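Local structure of tail spike protein gp49 (Pseudomonas phage LKA1, 4RU4) at residues 236-242 with 260-266. The protein probably serves as the phage tailspike lyase that cleaves the O-specific polysaccharide of the Pseudomonas surface during virus entry. Sequence-based numbering, arbitrary orientation. Where two conformers were deposited one is given.
With NA (sodium ion), chain Y.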
loop_
_atom_site.group_PDB
_atom_site.type_symbol
_atom_site.label_atom_id
_atom_site.label_comp_id
_atom_site.label_asym_id
_atom_site.label_seq_id
_atom_site.Cartn_x
_atom_site.Cartn_y
_atom_site.Cartn_z
ATOM N N VAL B 236 12.591 -13.222 15.829
ATOM C CA VAL B 236 13.564 -13.046 16.901
ATOM C C VAL B 236 13.196 -11.876 17.793
ATOM O O VAL B 236 12.527 -10.928 17.364
ATOM C CB VAL B 236 15.047 -12.901 16.439
ATOM C CG1 VAL B 236 15.472 -14.089 15.550
ATOM C CG2 VAL B 236 15.284 -11.559 15.760
ATOM N N THR B 237 13.639 -11.954 19.034
ATOM C CA THR B 237 13.521 -10.834 19.943
ATOM C C THR B 237 14.936 -10.390 20.314
ATOM O O THR B 237 15.740 -11.206 20.712
ATOM C CB THR B 237 12.720 -11.225 21.201
ATOM O OG1 THR B 237 11.410 -11.641 20.802
ATOM C CG2 THR B 237 12.576 -10.019 22.143
ATOM N N VAL B 238 15.262 -9.112 20.143
ATOM C CA VAL B 238 16.610 -8.663 20.489
ATOM C C VAL B 238 16.521 -7.412 21.338
ATOM O O VAL B 238 15.826 -6.469 20.974
ATOM C CB VAL B 238 17.433 -8.344 19.225
ATOM C CG1 VAL B 238 18.853 -7.903 19.612
ATOM C CG2 VAL B 238 17.473 -9.573 18.259
ATOM N N THR B 239 17.215 -7.393 22.467
ATOM C CA THR B 239 17.359 -6.157 23.217
ATOM C C THR B 239 18.838 -5.902 23.417
ATOM O O THR B 239 19.651 -6.837 23.413
ATOM C CB THR B 239 16.656 -6.195 24.597
ATOM O OG1 THR B 239 17.319 -7.139 25.457
ATOM C CG2 THR B 239 15.184 -6.551 24.430
ATOM N N LEU B 240 19.190 -4.640 23.577
ATOM C CA LEU B 240 20.588 -4.257 23.624
ATOM C C LEU B 240 20.601 -2.850 24.169
ATOM O O LEU B 240 19.566 -2.174 24.165
ATOM C CB LEU B 240 21.198 -4.272 22.215
ATOM C CG LEU B 240 22.698 -3.999 22.055
ATOM C CD1 LEU B 240 23.495 -5.166 22.608
ATOM C CD2 LEU B 240 23.065 -3.723 20.616
ATOM N N ALA B 241 21.762 -2.421 24.652
ATOM C CA ALA B 241 21.957 -1.029 25.048
ATOM C C ALA B 241 23.303 -0.616 24.487
ATOM O O ALA B 241 24.244 -0.388 25.232
ATOM C CB ALA B 241 21.955 -0.905 26.554
ATOM N N ASN B 242 23.382 -0.560 23.167
ATOM C CA ASN B 242 24.618 -0.246 22.475
ATOM C C ASN B 242 24.359 0.256 21.045
ATOM O O ASN B 242 23.449 1.076 20.827
ATOM C CB ASN B 242 25.578 -1.447 22.506
ATOM C CG ASN B 242 27.060 -1.024 22.442
ATOM O OD1 ASN B 242 27.566 -0.625 21.388
ATOM N ND2 ASN B 242 27.758 -1.135 23.569
ATOM N N ASN B 260 11.021 -8.493 17.022
ATOM C CA ASN B 260 10.910 -7.356 17.932
ATOM C C ASN B 260 12.314 -6.965 18.351
ATOM O O ASN B 260 12.990 -7.718 19.027
ATOM C CB ASN B 260 10.057 -7.685 19.164
ATOM C CG ASN B 260 8.551 -7.626 18.860
ATOM O OD1 ASN B 260 8.138 -7.865 17.728
ATOM N ND2 ASN B 260 7.742 -7.277 19.857
ATOM N N ILE B 261 12.725 -5.772 17.949
ATOM C CA ILE B 261 14.080 -5.313 18.172
ATOM C C ILE B 261 14.034 -4.031 18.992
ATOM O O ILE B 261 13.317 -3.075 18.640
ATOM C CB ILE B 261 14.791 -4.982 16.844
ATOM C CG1 ILE B 261 14.629 -6.123 15.810
ATOM C CG2 ILE B 261 16.276 -4.661 17.130
ATOM C CD1 ILE B 261 15.136 -7.494 16.314
ATOM N N SER B 262 14.791 -3.990 20.088
ATOM C CA SER B 262 14.788 -2.807 20.960
ATOM C C SER B 262 16.203 -2.440 21.382
ATOM O O SER B 262 16.831 -3.175 22.146
ATOM C CB SER B 262 13.930 -3.062 22.212
ATOM O OG SER B 262 13.919 -1.935 23.079
ATOM N N ASN B 263 16.701 -1.303 20.900
ATOM C CA ASN B 263 18.025 -0.839 21.301
ATOM C C ASN B 263 17.949 0.454 22.114
ATOM O O ASN B 263 17.661 1.518 21.577
ATOM C CB ASN B 263 18.974 -0.701 20.087
ATOM C CG ASN B 263 20.390 -0.298 20.496
ATOM O OD1 ASN B 263 20.750 -0.374 21.669
ATOM N ND2 ASN B 263 21.175 0.188 19.536
ATOM N N ILE B 264 18.228 0.335 23.421
ATOM C CA ILE B 264 18.162 1.449 24.352
ATOM C C ILE B 264 19.272 2.428 24.016
ATOM O O ILE B 264 19.164 3.623 24.317
ATOM C CB ILE B 264 18.295 0.897 25.807
ATOM C CG1 ILE B 264 16.982 0.219 26.186
ATOM C CG2 ILE B 264 18.702 1.969 26.825
ATOM C CD1 ILE B 264 17.105 -0.769 27.342
ATOM N N GLY B 265 20.328 1.902 23.395
ATOM C CA GLY B 265 21.463 2.695 22.957
ATOM C C GLY B 265 22.497 2.885 24.055
ATOM O O GLY B 265 22.224 2.588 25.218
ATOM N N ASP B 266 23.674 3.385 23.694
ATOM C CA ASP B 266 24.665 3.798 24.694
ATOM C C ASP B 266 25.170 5.231 24.424
ATOM O O ASP B 266 26.171 5.673 24.979
ATOM C CB ASP B 266 25.834 2.806 24.750
ATOM C CG ASP B 266 26.709 2.844 23.509
ATOM O OD1 ASP B 266 26.275 3.356 22.452
ATOM O OD2 ASP B 266 27.847 2.342 23.589
HETATM NA NA NA Y . 13.944 -2.656 25.978
HETATM O O HOH W 1 16.836 -2.740 24.960
HETATM O O HOH W 2 15.550 -4.008 27.675
#
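Val238 and Ile261 sit side by side on neighbouring rungs of a parallel beta-helix, the pectin lyase-like fold, and illustrate how such a solenoid repeats itself from coil to coil. The axes of strand segments 237-240 and 260-263 approach to 4.8 Å, with their directions matched to within 1°; Val238, Leu240, Ile261 and Asn263 face inward, Thr237, Thr239, Asn260 and Ser262 outward. Backbone bonds alternate between the strands, from Asn260 N to Val236 O and Val238 N to Asn260 O as far as Ile264 N to Leu240 O; Leu240 N to Ser262 O is weak. Ile261 lies alongside Val238, its CD1 3.7 Å from Val238 CG2, and also meets CG2 of Val236.

At the strand end Asn263 adds side-chain bonds to this backbone pattern. Its CB projects inward beside Leu240, and with CG anti to the backbone N (chi1 -177°) the amide reaches the turn of the preceding coil, Asn263 CG lying 3.4 Å from Asn242 O. Asn263 OD1 receives Asn242 N at 3.0 Å, in the carbonyl plane on a lone pair, and Gly265 N from above that plane, which closes an Asx turn. Asn263 ND2 also bonds Tyr271 O, so that four bonds satisfy a buried amide and fix its rotation.

On the outer face Asn260 ND2 bonds Asp253 OD2 of the second subunit, and beyond the strand Ile264 packs on Arg184 of that subunit. In the conformer given, one of two, Ser262 OG lies 3.0 Å from a sodium ion, a long contact; water 2 is another ligand of that ion. Water 1 bridges the strand ends by donating to Leu240 O and Ser262 O. The fourth bond of the Asn263 amide runs from Asn263 ND2 to Asn242 O, 2.8 Å away and only 6° out of the amide plane.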